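Local atomic coordinates of 4-amino-4-deoxy-L-arabinose transferase or related glycosyltransferases of PMT family (Cupriavidus metallidurans, PDB entry 5EZM), a protein that is a membrane-embedded glycosyltransferase of the GT-C fold that probably transfers 4-amino-4-deoxy-L-arabinose from a polyprenyl phosphate carrier to lipid A. Residues A474-P479 and A572-P577; M51-G56 and P494-H499. One frame throughout, in Å; residues are numbered along the deposited sequence.

Both contacts involve the C-terminal soluble domain, but at different depths. The centre of interaction 2 lies about 16 Å, and that of interaction 1 about 36 Å, from the centre of the chain. Interaction 2 joins the loop that follows the predicted transmembrane helix 31-47 to helix 493-497; interaction 1 links two surface loops beside the mixed sheet of the soluble domain. Their own centres are about 20 Å apart. Along the chain the segments alternate: 51-56, 474-479, 494-499, 572-577. They meet where Leu477 packs against Leu497 and His499, so the 474-479 loop adjoins the end of the same short helix whose Phe495 and Tyr496 meet the 51-56 loop.

Interaction 1. Residues A474-P479 and A572-P577; sequences AQKLTP and ASLAGP
Lys476 and Leu574 carry this contact on the surface of the C-terminal domain, where the chain leading into strand 483-486 meets the tail that follows strand 566-569 of the same mixed five-stranded sheet. The touch is mainly apolar: the methyl CD2 of Leu574 sits 3.6 Å from CB of Lys476, while CD of the lysine keeps 4.2 Å from that same methyl. Leu574 CD2 also lies 3.7 Å from Lys476 O. The two side chains run obliquely to one another. No hydrogen bond spans the segments, although Lys476 CA and Leu574 CA come within 5.8 Å; between these two segments the contact is van der Waals packing. Lys476 starts out toward the tail, then bends at chi2 (-60°) and again at chi4, which carries its amino end away from Leu574 and leaves the aliphatic stem as the touching part. Next to this pair, Met539 of strand 539-542 packs against Lys476, while Met481, in the loop before strand 483-486, touches Leu574. The 3-10 turn at 572-573 precedes Leu574 and is closed by a weak backbone bond from Ala575 N to Ala572 O. CE of Lys476 passes 4.2 Å from the carbonyl O of Ser573.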
ATOM      1  N   ALA A 474      15.389 -24.875   1.837  1.00 69.25           N
ATOM      2  CA  ALA A 474      16.062 -24.756   0.549  1.00 72.09           C
ATOM      3  C   ALA A 474      17.245 -25.703   0.414  1.00 79.29           C
ATOM      4  O   ALA A 474      17.663 -25.990  -0.712  1.00 82.58           O
ATOM      5  CB  ALA A 474      16.528 -23.316   0.334  1.00 70.38           C
ATOM      6  N   GLN A 475      17.794 -26.192   1.530  1.00 82.06           N
ATOM      7  CA  GLN A 475      18.925 -27.110   1.453  1.00 87.59           C
ATOM      8  C   GLN A 475      18.556 -28.392   0.718  1.00 85.88           C
ATOM      9  O   GLN A 475      19.397 -28.973   0.021  1.00 89.33           O
ATOM     10  CB  GLN A 475      19.440 -27.426   2.859  1.00 94.01           C
ATOM     11  CG  GLN A 475      20.730 -28.238   2.884  1.00103.80           C
ATOM     12  CD  GLN A 475      21.118 -28.689   4.282  1.00109.26           C
ATOM     13  OE1 GLN A 475      20.526 -28.259   5.272  1.00110.29           O
ATOM     14  NE2 GLN A 475      22.114 -29.565   4.367  1.00112.58           N
ATOM     15  N   LYS A 476      17.305 -28.839   0.843  1.00 80.77           N
ATOM     16  CA  LYS A 476      16.855 -30.072   0.214  1.00 80.83           C
ATOM     17  C   LYS A 476      15.799 -29.877  -0.863  1.00 78.13           C
ATOM     18  O   LYS A 476      15.552 -30.813  -1.631  1.00 80.79           O
ATOM     19  CB  LYS A 476      16.311 -31.042   1.272  1.00 82.35           C
ATOM     20  CG  LYS A 476      17.368 -31.564   2.223  1.00 88.11           C
ATOM     21  CD  LYS A 476      18.451 -32.323   1.470  1.00 93.22           C
ATOM     22  CE  LYS A 476      19.518 -32.854   2.415  1.00 98.24           C
ATOM     23  NZ  LYS A 476      20.195 -31.757   3.168  1.00100.00           N
ATOM     24  N   LEU A 477      15.173 -28.706  -0.951  1.00 73.49           N
ATOM     25  CA  LEU A 477      14.140 -28.452  -1.948  1.00 68.56           C
ATOM     26  C   LEU A 477      14.771 -27.975  -3.251  1.00 70.98           C
ATOM     27  O   LEU A 477      15.597 -27.056  -3.252  1.00 75.63           O
ATOM     28  CB  LEU A 477      13.138 -27.417  -1.436  1.00 62.78           C
ATOM     29  CG  LEU A 477      12.002 -27.028  -2.387  1.00 58.10           C
ATOM     30  CD1 LEU A 477      11.101 -28.222  -2.668  1.00 55.21           C
ATOM     31  CD2 LEU A 477      11.193 -25.859  -1.830  1.00 53.99           C
ATOM     32  N   THR A 478      14.375 -28.598  -4.355  1.00 68.18           N
ATOM     33  CA  THR A 478      14.835 -28.267  -5.692  1.00 70.07           C
ATOM     34  C   THR A 478      13.709 -27.636  -6.504  1.00 70.25           C
ATOM     35  O   THR A 478      12.528 -27.794  -6.172  1.00 68.94           O
ATOM     36  CB  THR A 478      15.341 -29.527  -6.407  1.00 73.96           C
ATOM     37  OG1 THR A 478      14.232 -30.383  -6.706  1.00 74.11           O
ATOM     38  CG2 THR A 478      16.325 -30.277  -5.526  1.00 76.54           C
ATOM     39  N   PRO A 479      14.033 -26.898  -7.574  1.00 71.43           N
ATOM     40  CA  PRO A 479      12.962 -26.273  -8.368  1.00 71.03           C
ATOM     41  C   PRO A 479      12.066 -27.272  -9.082  1.00 76.01           C
ATOM     42  O   PRO A 479      10.885 -26.975  -9.298  1.00 76.98           O
ATOM     43  CB  PRO A 479      13.727 -25.384  -9.360  1.00 70.37           C
ATOM     44  CG  PRO A 479      15.105 -25.933  -9.388  1.00 73.90           C
ATOM     45  CD  PRO A 479      15.367 -26.453  -8.012  1.00 73.49           C
ATOM     46  N   ALA A 572      12.246 -39.818   3.902  1.00 84.39           N
ATOM     47  CA  ALA A 572      12.976 -39.476   5.118  1.00 84.85           C
ATOM     48  C   ALA A 572      14.274 -38.735   4.819  1.00 87.61           C
ATOM     49  O   ALA A 572      14.744 -37.953   5.653  1.00 88.94           O
ATOM     50  CB  ALA A 572      13.259 -40.739   5.931  1.00 86.55           C
ATOM     51  N   SER A 573      14.859 -38.952   3.640  1.00 88.53           N
ATOM     52  CA  SER A 573      16.141 -38.344   3.301  1.00 89.40           C
ATOM     53  C   SER A 573      16.044 -36.847   3.016  1.00 86.65           C
ATOM     54  O   SER A 573      17.083 -36.208   2.812  1.00 88.63           O
ATOM     55  CB  SER A 573      16.754 -39.065   2.100  1.00 91.85           C
ATOM     56  OG  SER A 573      15.839 -39.118   1.020  1.00 90.79           O
ATOM     57  N   LEU A 574      14.846 -36.266   2.997  1.00 82.08           N
ATOM     58  CA  LEU A 574      14.684 -34.833   2.792  1.00 79.68           C
ATOM     59  C   LEU A 574      14.421 -34.083   4.094  1.00 77.52           C
ATOM     60  O   LEU A 574      13.897 -32.963   4.062  1.00 76.31           O
ATOM     61  CB  LEU A 574      13.561 -34.562   1.789  1.00 76.73           C
ATOM     62  CG  LEU A 574      13.845 -34.886   0.321  1.00 78.16           C
ATOM     63  CD1 LEU A 574      12.637 -34.567  -0.541  1.00 75.62           C
ATOM     64  CD2 LEU A 574      15.067 -34.133  -0.174  1.00 80.44           C
ATOM     65  N   ALA A 575      14.776 -34.672   5.235  1.00 75.62           N
ATOM     66  CA  ALA A 575      14.531 -34.049   6.526  1.00 71.79           C
ATOM     67  C   ALA A 575      15.593 -34.515   7.513  1.00 74.06           C
ATOM     68  O   ALA A 575      16.373 -35.428   7.232  1.00 79.87           O
ATOM     69  CB  ALA A 575      13.124 -34.375   7.040  1.00 69.80           C
ATOM     70  N   GLY A 576      15.621 -33.869   8.678  1.00 70.62           N
ATOM     71  CA  GLY A 576      16.516 -34.261   9.741  1.00 72.02           C
ATOM     72  C   GLY A 576      16.112 -35.589  10.351  1.00 74.57           C
ATOM     73  O   GLY A 576      15.001 -36.082  10.128  1.00 76.20           O
ATOM     74  N   PRO A 577      17.007 -36.196  11.129  1.00 77.83           N
ATOM     75  CA  PRO A 577      16.693 -37.501  11.729  1.00 82.03           C
ATOM     76  C   PRO A 577      15.502 -37.413  12.674  1.00 81.37           C
ATOM     77  O   PRO A 577      15.384 -36.481  13.473  1.00 79.65           O
ATOM     78  CB  PRO A 577      17.984 -37.874  12.470  1.00 87.63           C
ATOM     79  CG  PRO A 577      18.741 -36.588  12.624  1.00 76.44           C
ATOM     80  CD  PRO A 577      18.377 -35.754  11.438  1.00 81.16           C
TER

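Interaction 2. Residues M51-G56 and P494-H499; sequences MRHLVG and PFYLRH
Tyr496 reaches across to the backbone of Leu54: its OH accepts a hydrogen bond from Leu54 N at 2.9 Å, nearly straight at 167°, with the amide close to the plane of the phenol ring. The same hydroxyl is hydrogen-bonded to Glu107 OE2, which makes it a junction between the 51-56 loop and a third part of the chain. Beside this bond lies the tight apolar part. Leu54 points toward the helix and sets its CD1 methyl over one face of the Phe495 ring, 3.9 Å from the ring centroid, a CH-pi contact. Phe495 presents that face with its CG anti to the backbone N (chi1 175°). Tyr496 OH takes Leu54 N, while the Phe495 face takes Leu54 CD1. Ala63 of helix 58-72 adjoins both Leu54 and Phe495. The arrangement docks a loop of the membrane-embedded part onto helix 493-497 of the soluble domain, and that helix finishes in a Schellman motif: Arg498, at positive phi, follows the last turn, with His499 N bonded to Pro494 O and Arg498 N to Phe495 O. A phenylalanine in place of Tyr496 would probably leave Leu54 N and Glu107 without their common partner and weaken the hold on the loop. The more open side is at His53: CD2 meets Tyr496 OH at 3.4 Å, the hydroxyl at the imidazole edge, but the rings lie oblique (58°), centroids 5.8 Å apart. His53 ND1 is bonded to Glu458 OE2, and a HEPES molecule, probably from the crystallisation liquor, also approaches this side chain. On the exposed flank, Arg498 NH1 lies over the Phe495 face opposite Leu54, near the rim, and donates to Phe495 O at 2.9 Å.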
ATOM      1  N   MET A  51      14.315  -3.122   5.797  1.00 66.78           N
ATOM      2  CA  MET A  51      14.554  -3.467   7.192  1.00 66.87           C
ATOM      3  C   MET A  51      13.424  -4.289   7.800  1.00 66.21           C
ATOM      4  O   MET A  51      13.410  -4.496   9.019  1.00 68.91           O
ATOM      5  CB  MET A  51      14.808  -2.199   8.014  1.00 65.23           C
ATOM      6  CG  MET A  51      16.071  -1.469   7.572  1.00 65.38           C
ATOM      7  SD  MET A  51      16.809  -0.406   8.822  1.00 68.08           S
ATOM      8  CE  MET A  51      15.835   1.077   8.639  1.00 67.75           C
ATOM      9  N   ARG A  52      12.491  -4.776   6.989  1.00 61.96           N
ATOM     10  CA  ARG A  52      11.440  -5.663   7.459  1.00 59.58           C
ATOM     11  C   ARG A  52      11.280  -6.810   6.473  1.00 59.92           C
ATOM     12  O   ARG A  52      11.417  -6.617   5.262  1.00 62.65           O
ATOM     13  CB  ARG A  52      10.099  -4.932   7.614  1.00 57.64           C
ATOM     14  CG  ARG A  52      10.130  -3.711   8.516  1.00 57.53           C
ATOM     15  CD  ARG A  52       8.753  -3.062   8.608  1.00 58.54           C
ATOM     16  NE  ARG A  52       8.256  -2.623   7.307  1.00 60.90           N
ATOM     17  CZ  ARG A  52       7.355  -3.282   6.583  1.00 63.31           C
ATOM     18  NH1 ARG A  52       6.841  -4.420   7.032  1.00 64.00           N
ATOM     19  NH2 ARG A  52       6.966  -2.805   5.407  1.00 63.61           N
ATOM     20  N   HIS A  53      11.000  -8.000   6.992  1.00 56.54           N
ATOM     21  CA  HIS A  53      10.611  -9.094   6.121  1.00 53.67           C
ATOM     22  C   HIS A  53       9.205  -8.855   5.584  1.00 54.67           C
ATOM     23  O   HIS A  53       8.427  -8.071   6.136  1.00 55.72           O
ATOM     24  CB  HIS A  53      10.681 -10.427   6.861  1.00 52.70           C
ATOM     25  CG  HIS A  53      12.076 -10.880   7.150  1.00 53.19           C
ATOM     26  ND1 HIS A  53      12.702 -10.643   8.356  1.00 54.54           N
ATOM     27  CD2 HIS A  53      12.973 -11.546   6.386  1.00 53.27           C
ATOM     28  CE1 HIS A  53      13.921 -11.149   8.324  1.00 54.38           C
ATOM     29  NE2 HIS A  53      14.112 -11.701   7.138  1.00 54.53           N
ATOM     30  N   LEU A  54       8.883  -9.541   4.490  1.00 55.67           N
ATOM     31  CA  LEU A  54       7.615  -9.313   3.808  1.00 55.98           C
ATOM     32  C   LEU A  54       6.449  -9.789   4.665  1.00 57.07           C
ATOM     33  O   LEU A  54       6.468 -10.902   5.202  1.00 57.66           O
ATOM     34  CB  LEU A  54       7.602 -10.022   2.455  1.00 54.67           C
ATOM     35  CG  LEU A  54       8.608  -9.518   1.420  1.00 53.71           C
ATOM     36  CD1 LEU A  54       8.427 -10.255   0.109  1.00 51.53           C
ATOM     37  CD2 LEU A  54       8.467  -8.017   1.220  1.00 53.66           C
ATOM     38  N   VAL A  55       5.434  -8.942   4.786  1.00 56.86           N
ATOM     39  CA  VAL A  55       4.273  -9.206   5.625  1.00 56.74           C
ATOM     40  C   VAL A  55       3.133  -9.663   4.722  1.00 58.35           C
ATOM     41  O   VAL A  55       2.639  -8.894   3.889  1.00 59.63           O
ATOM     42  CB  VAL A  55       3.883  -7.968   6.444  1.00 52.13           C
ATOM     43  CG1 VAL A  55       2.537  -8.175   7.129  1.00 49.43           C
ATOM     44  CG2 VAL A  55       4.969  -7.651   7.464  1.00 50.84           C
ATOM     45  N   GLY A  56       2.711 -10.913   4.883  1.00 57.13           N
ATOM     46  CA  GLY A  56       1.587 -11.435   4.127  1.00 57.55           C
ATOM     47  C   GLY A  56       0.257 -10.899   4.623  1.00 60.33           C
ATOM     48  O   GLY A  56       0.159 -10.435   5.758  1.00 63.21           O
ATOM     49  N   PRO A 494       6.826 -19.025  -0.227  1.00 54.05           N
ATOM     50  CA  PRO A 494       7.246 -19.320  -1.609  1.00 54.90           C
ATOM     51  C   PRO A 494       8.143 -18.251  -2.208  1.00 59.78           C
ATOM     52  O   PRO A 494       9.064 -18.587  -2.964  1.00 65.13           O
ATOM     53  CB  PRO A 494       5.914 -19.451  -2.367  1.00 52.18           C
ATOM     54  CG  PRO A 494       4.873 -18.919  -1.455  1.00 50.89           C
ATOM     55  CD  PRO A 494       5.368 -19.142  -0.072  1.00 51.12           C
ATOM     56  N   PHE A 495       7.916 -16.973  -1.886  1.00 56.83           N
ATOM     57  CA  PHE A 495       8.808 -15.925  -2.373  1.00 52.23           C
ATOM     58  C   PHE A 495      10.223 -16.133  -1.857  1.00 52.48           C
ATOM     59  O   PHE A 495      11.189 -16.080  -2.626  1.00 51.98           O
ATOM     60  CB  PHE A 495       8.296 -14.544  -1.958  1.00 50.33           C
ATOM     61  CG  PHE A 495       9.235 -13.415  -2.316  1.00 49.50           C
ATOM     62  CD1 PHE A 495       9.221 -12.857  -3.587  1.00 51.30           C
ATOM     63  CD2 PHE A 495      10.130 -12.912  -1.384  1.00 49.50           C
ATOM     64  CE1 PHE A 495      10.083 -11.816  -3.917  1.00 53.59           C
ATOM     65  CE2 PHE A 495      10.994 -11.871  -1.706  1.00 51.13           C
ATOM     66  CZ  PHE A 495      10.970 -11.323  -2.972  1.00 52.54           C
ATOM     67  N   TYR A 496      10.364 -16.364  -0.550  1.00 55.42           N
ATOM     68  CA  TYR A 496      11.696 -16.543   0.020  1.00 57.33           C
ATOM     69  C   TYR A 496      12.359 -17.818  -0.482  1.00 59.75           C
ATOM     70  O   TYR A 496      13.592 -17.895  -0.523  1.00 63.57           O
ATOM     71  CB  TYR A 496      11.627 -16.531   1.544  1.00 52.33           C
ATOM     72  CG  TYR A 496      11.475 -15.139   2.098  1.00 52.48           C
ATOM     73  CD1 TYR A 496      12.559 -14.273   2.144  1.00 52.72           C
ATOM     74  CD2 TYR A 496      10.247 -14.679   2.562  1.00 53.52           C
ATOM     75  CE1 TYR A 496      12.429 -12.991   2.639  1.00 52.86           C
ATOM     76  CE2 TYR A 496      10.108 -13.394   3.064  1.00 52.87           C
ATOM     77  CZ  TYR A 496      11.204 -12.558   3.096  1.00 53.08           C
ATOM     78  OH  TYR A 496      11.080 -11.283   3.590  1.00 57.24           O
ATOM     79  N   LEU A 497      11.571 -18.818  -0.878  1.00 56.93           N
ATOM     80  CA  LEU A 497      12.142 -20.030  -1.450  1.00 57.35           C
ATOM     81  C   LEU A 497      12.437 -19.904  -2.938  1.00 60.79           C
ATOM     82  O   LEU A 497      13.114 -20.780  -3.489  1.00 62.97           O
ATOM     83  CB  LEU A 497      11.204 -21.216  -1.216  1.00 52.45           C
ATOM     84  CG  LEU A 497      11.115 -21.698   0.229  1.00 51.16           C
ATOM     85  CD1 LEU A 497      10.035 -22.749   0.372  1.00 49.83           C
ATOM     86  CD2 LEU A 497      12.458 -22.237   0.690  1.00 51.19           C
ATOM     87  N   ARG A 498      11.965 -18.839  -3.589  1.00 60.64           N
ATOM     88  CA  ARG A 498      12.011 -18.714  -5.044  1.00 60.07           C
ATOM     89  C   ARG A 498      11.407 -19.955  -5.695  1.00 59.50           C
ATOM     90  O   ARG A 498      11.968 -20.545  -6.622  1.00 64.09           O
ATOM     91  CB  ARG A 498      13.442 -18.472  -5.538  1.00 63.13           C
ATOM     92  CG  ARG A 498      14.267 -17.495  -4.704  1.00 66.29           C
ATOM     93  CD  ARG A 498      13.800 -16.067  -4.884  1.00 69.90           C
ATOM     94  NE  ARG A 498      14.794 -15.089  -4.440  1.00 76.07           N
ATOM     95  CZ  ARG A 498      14.749 -14.437  -3.280  1.00 74.74           C
ATOM     96  NH1 ARG A 498      13.752 -14.654  -2.432  1.00 74.94           N
ATOM     97  NH2 ARG A 498      15.698 -13.561  -2.970  1.00 71.62           N
ATOM     98  N   HIS A 499      10.245 -20.363  -5.183  1.00 57.42           N
ATOM     99  CA  HIS A 499       9.637 -21.633  -5.562  1.00 59.08           C
ATOM    100  C   HIS A 499       8.125 -21.586  -5.361  1.00 59.91           C
ATOM    101  O   HIS A 499       7.656 -21.346  -4.241  1.00 60.45           O
ATOM    102  CB  HIS A 499      10.254 -22.767  -4.745  1.00 58.31           C
ATOM    103  CG  HIS A 499       9.923 -24.135  -5.252  1.00 60.35           C
ATOM    104  ND1 HIS A 499       8.658 -24.672  -5.169  1.00 60.02           N
ATOM    105  CD2 HIS A 499      10.697 -25.082  -5.835  1.00 62.80           C
ATOM    106  CE1 HIS A 499       8.664 -25.888  -5.686  1.00 61.72           C
ATOM    107  NE2 HIS A 499       9.890 -26.162  -6.097  1.00 62.11           N
TER